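Local coordinates for malonyl CoA reductase (malonate semialdehyde-forming) (Sulfolobus tokodaii, PDB 2EP5), which probably reduces malonyl-CoA to malonate semialdehyde with NADPH and belongs to the aspartate-semialdehyde dehydrogenase family, at residues A[258-261]-A[262-265]; A[210-213]-A[214-218]. One frame throughout, in Å; residues are numbered along the deposited sequence.

Contact 1: residues A[258-261]-A[262-265]; sequences IEEI and KKTL
Helix 258-266 of the dimerisation domain opens here, and its first turns carry two acid-base pairs, each joining residues three positions apart. Glu259 OE2 meets Lys262 NZ in a salt bridge of 3.3 Å. The ammonium lies on the syn side of the carboxylate, 25° out of its plane. The glutamate curls to get there, with CG beside the backbone N (chi1 -65°) and the chain bent at chi2, while the lysine chain runs extended beyond CG. Glu260 OE1 and Lys263 NZ form a second, weaker bridge at 3.4 Å. Lys263 bends at chi3, and its CD passes 3.3 Å from Glu260 OE1. The carbonyl of Glu260 is gripped twice by Thr264. Thr264 N bonds to Glu260 O at 2.7 Å, and Thr264 OG1 reaches that oxygen at 2.8 Å from above the carbonyl plane. On the buried side Ile261 and Leu265 lie alongside each other, with CG2 of Ile261 4.1 Å from CD1 of Leu265. At the start of the helix, Asn257 OD1 accepts a bond from the Glu260 backbone N. Ile258, Lys262 and Leu265 rest on Ile313 of strand 308-316, and Leu265 also touches Ile285 and Val287 of strand 285-287.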
# COMPACT_ATOMS: atom_id res chain seq x y z
N ILE A 258 14.03 35.47 4.04
CA ILE A 258 13.53 34.29 3.36
C ILE A 258 14.05 34.09 1.94
O ILE A 258 14.49 33.00 1.58
CB ILE A 258 11.99 34.28 3.36
CG1 ILE A 258 11.48 32.85 3.22
CG2 ILE A 258 11.46 35.16 2.24
CD1 ILE A 258 11.66 32.04 4.48
N GLU A 259 14.03 35.15 1.13
CA GLU A 259 14.48 35.06 -0.25
C GLU A 259 15.98 34.81 -0.37
O GLU A 259 16.43 34.09 -1.27
CB GLU A 259 14.10 36.33 -1.03
CG GLU A 259 12.59 36.54 -1.20
CD GLU A 259 11.89 35.38 -1.89
OE1 GLU A 259 12.25 35.07 -3.05
OE2 GLU A 259 10.97 34.78 -1.29
N GLU A 260 16.77 35.40 0.52
CA GLU A 260 18.21 35.20 0.46
C GLU A 260 18.51 33.73 0.78
O GLU A 260 19.42 33.13 0.20
CB GLU A 260 18.93 36.10 1.47
CG GLU A 260 20.46 36.00 1.38
CD GLU A 260 21.03 36.64 0.12
OE1 GLU A 260 20.47 36.42 -0.98
OE2 GLU A 260 22.05 37.35 0.22
N ILE A 261 17.73 33.16 1.70
CA ILE A 261 17.89 31.76 2.08
C ILE A 261 17.62 30.84 0.88
O ILE A 261 18.41 29.94 0.60
CB ILE A 261 16.94 31.40 3.25
CG1 ILE A 261 17.51 31.95 4.56
CG2 ILE A 261 16.74 29.89 3.35
CD1 ILE A 261 16.66 31.67 5.77
N LYS A 262 16.53 31.09 0.17
CA LYS A 262 16.20 30.28 -1.00
C LYS A 262 17.35 30.39 -2.00
O LYS A 262 17.76 29.41 -2.61
CB LYS A 262 14.90 30.76 -1.64
CG LYS A 262 13.65 30.51 -0.81
CD LYS A 262 12.43 31.10 -1.50
CE LYS A 262 11.17 30.91 -0.67
NZ LYS A 262 10.01 31.66 -1.24
N LYS A 263 17.86 31.61 -2.16
CA LYS A 263 18.95 31.86 -3.08
C LYS A 263 20.22 31.11 -2.65
O LYS A 263 20.88 30.48 -3.47
CB LYS A 263 19.24 33.36 -3.16
CG LYS A 263 20.37 33.73 -4.11
CD LYS A 263 20.77 35.22 -3.99
CE LYS A 263 19.62 36.15 -4.37
NZ LYS A 263 19.98 37.59 -4.17
N THR A 264 20.55 31.19 -1.36
CA THR A 264 21.74 30.53 -0.83
C THR A 264 21.71 29.02 -1.04
O THR A 264 22.73 28.42 -1.40
CB THR A 264 21.92 30.84 0.69
OG1 THR A 264 22.02 32.26 0.89
CG2 THR A 264 23.17 30.17 1.23
N LEU A 265 20.56 28.41 -0.82
CA LEU A 265 20.41 26.96 -0.99
C LEU A 265 20.49 26.52 -2.44
O LEU A 265 21.13 25.51 -2.75
CB LEU A 265 19.08 26.49 -0.40
CG LEU A 265 18.79 26.76 1.08
CD1 LEU A 265 17.36 26.36 1.39
CD2 LEU A 265 19.77 25.99 1.96

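Contact 2: residues A[210-213]-A[214-218]; sequences KELT and KLNGK
Leu212 and Asn216 meet at the C-terminal end of helix 204-215, where the chain leaves helical geometry at Asn216. Two bonds from this asparagine hold one carbonyl. Asn216 ND2 donates to Leu212 O at 2.7 Å, and the Asn216 backbone N donates to the same oxygen at 3.2 Å. The two donors come from opposite faces of the carbonyl plane. The amide folds back because CG sits beside its own backbone N (chi1 -64°). With an alanine here, Leu212 O would probably lose its amide donor, leaving the helix end less firmly closed. Among the backbone bonds, Leu215 N to Glu211 O is nearly straight at 2.9 Å. The side chain of the same leucine also lies close to this acceptor, with Leu215 CG 3.2 Å from Glu211 O. The bonds from Lys214 N to Lys210 O and Glu211 O are weak.

Glu211 and Lys214 find their polar partners in other parts of the chain. Glu211 bonds through OE1 to the backbone N of Asn150 and through OE2 forms a salt bridge with Arg112. Its side chain lies about 8 Å from that of Cys151, the predicted acyl-thioester residue. Lys214 NZ donates to the carbonyls of Val117, Asp114 and Arg112.

In the apolar packing, Leu212 and Asn216 lie against Ile160 of helix 151-160. Leu212 CD1 stands 4.4 Å from Leu215 CD1.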
# COMPACT_ATOMS: atom_id res chain seq x y z
N LYS A 210 23.66 13.92 17.09
CA LYS A 210 25.10 13.92 17.31
C LYS A 210 25.91 14.07 16.03
O LYS A 210 26.79 14.93 15.94
CB LYS A 210 25.53 12.65 18.05
CG LYS A 210 24.93 12.51 19.44
CD LYS A 210 25.55 11.33 20.20
CE LYS A 210 24.85 11.11 21.54
NZ LYS A 210 24.76 12.38 22.32
N GLU A 211 25.62 13.23 15.04
CA GLU A 211 26.35 13.27 13.78
C GLU A 211 26.23 14.62 13.09
O GLU A 211 27.17 15.09 12.46
CB GLU A 211 25.87 12.16 12.85
CG GLU A 211 26.40 10.79 13.23
CD GLU A 211 25.87 9.69 12.34
OE1 GLU A 211 25.76 9.90 11.11
OE2 GLU A 211 25.57 8.59 12.86
N LEU A 212 25.07 15.25 13.20
CA LEU A 212 24.86 16.56 12.59
C LEU A 212 25.85 17.56 13.23
O LEU A 212 26.31 18.50 12.57
CB LEU A 212 23.41 17.00 12.83
CG LEU A 212 22.58 17.53 11.65
CD1 LEU A 212 22.77 16.67 10.42
CD2 LEU A 212 21.12 17.58 12.06
N THR A 213 26.18 17.33 14.50
CA THR A 213 27.12 18.18 15.23
C THR A 213 28.54 18.11 14.65
O THR A 213 29.26 19.11 14.60
CB THR A 213 27.15 17.77 16.73
OG1 THR A 213 26.03 18.34 17.40
CG2 THR A 213 28.42 18.22 17.38
N LYS A 214 28.94 16.92 14.21
CA LYS A 214 30.26 16.73 13.64
C LYS A 214 30.31 17.14 12.17
O LYS A 214 31.29 17.73 11.71
CB LYS A 214 30.69 15.27 13.77
CG LYS A 214 32.13 15.02 13.38
CD LYS A 214 32.51 13.57 13.69
CE LYS A 214 33.97 13.30 13.38
NZ LYS A 214 34.34 11.93 13.80
N LEU A 215 29.25 16.83 11.42
CA LEU A 215 29.19 17.19 10.01
C LEU A 215 29.29 18.70 9.80
O LEU A 215 29.89 19.17 8.83
CB LEU A 215 27.90 16.68 9.39
CG LEU A 215 27.81 15.16 9.28
CD1 LEU A 215 26.39 14.75 8.92
CD2 LEU A 215 28.83 14.66 8.25
N ASN A 216 28.69 19.45 10.72
CA ASN A 216 28.69 20.91 10.63
C ASN A 216 29.79 21.55 11.45
O ASN A 216 29.84 22.77 11.59
CB ASN A 216 27.34 21.45 11.09
CG ASN A 216 26.20 21.00 10.19
OD1 ASN A 216 26.10 21.44 9.04
ND2 ASN A 216 25.35 20.12 10.70
N GLY A 217 30.68 20.72 12.00
CA GLY A 217 31.76 21.21 12.81
C GLY A 217 32.82 21.93 12.01
O GLY A 217 32.80 21.93 10.78
N LYS A 218 33.77 22.54 12.72
CA LYS A 218 34.84 23.28 12.08
C LYS A 218 36.19 22.69 12.44
O LYS A 218 36.43 22.31 13.58
CB LYS A 218 34.79 24.74 12.54
CG LYS A 218 35.75 25.68 11.83
CD LYS A 218 35.79 27.03 12.55
CE LYS A 218 36.50 28.10 11.74
NZ LYS A 218 35.72 28.49 10.52

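How the contacts relate
Contact 2 comes first along the chain, at the end of helix 204-215, and contact 1 follows at the start of helix 258-266. Strands 230-237 and 244-251, both members of the mixed six-stranded sheet, lie between them in sequence. Both contacts belong to the dimerisation domain. The centres of contact 1 and contact 2 are about 22 Å apart. The nearest atoms of contact 1 and contact 2 are about 11 Å apart. Contact 1 is peripheral, on a helix that packs on the mixed sheet. Contact 2 is more central, on a helix whose Glu211 lies near the predicted active-site Cys151. The two thus serve separate parts of one domain. No other chain of the assembly touches either contact.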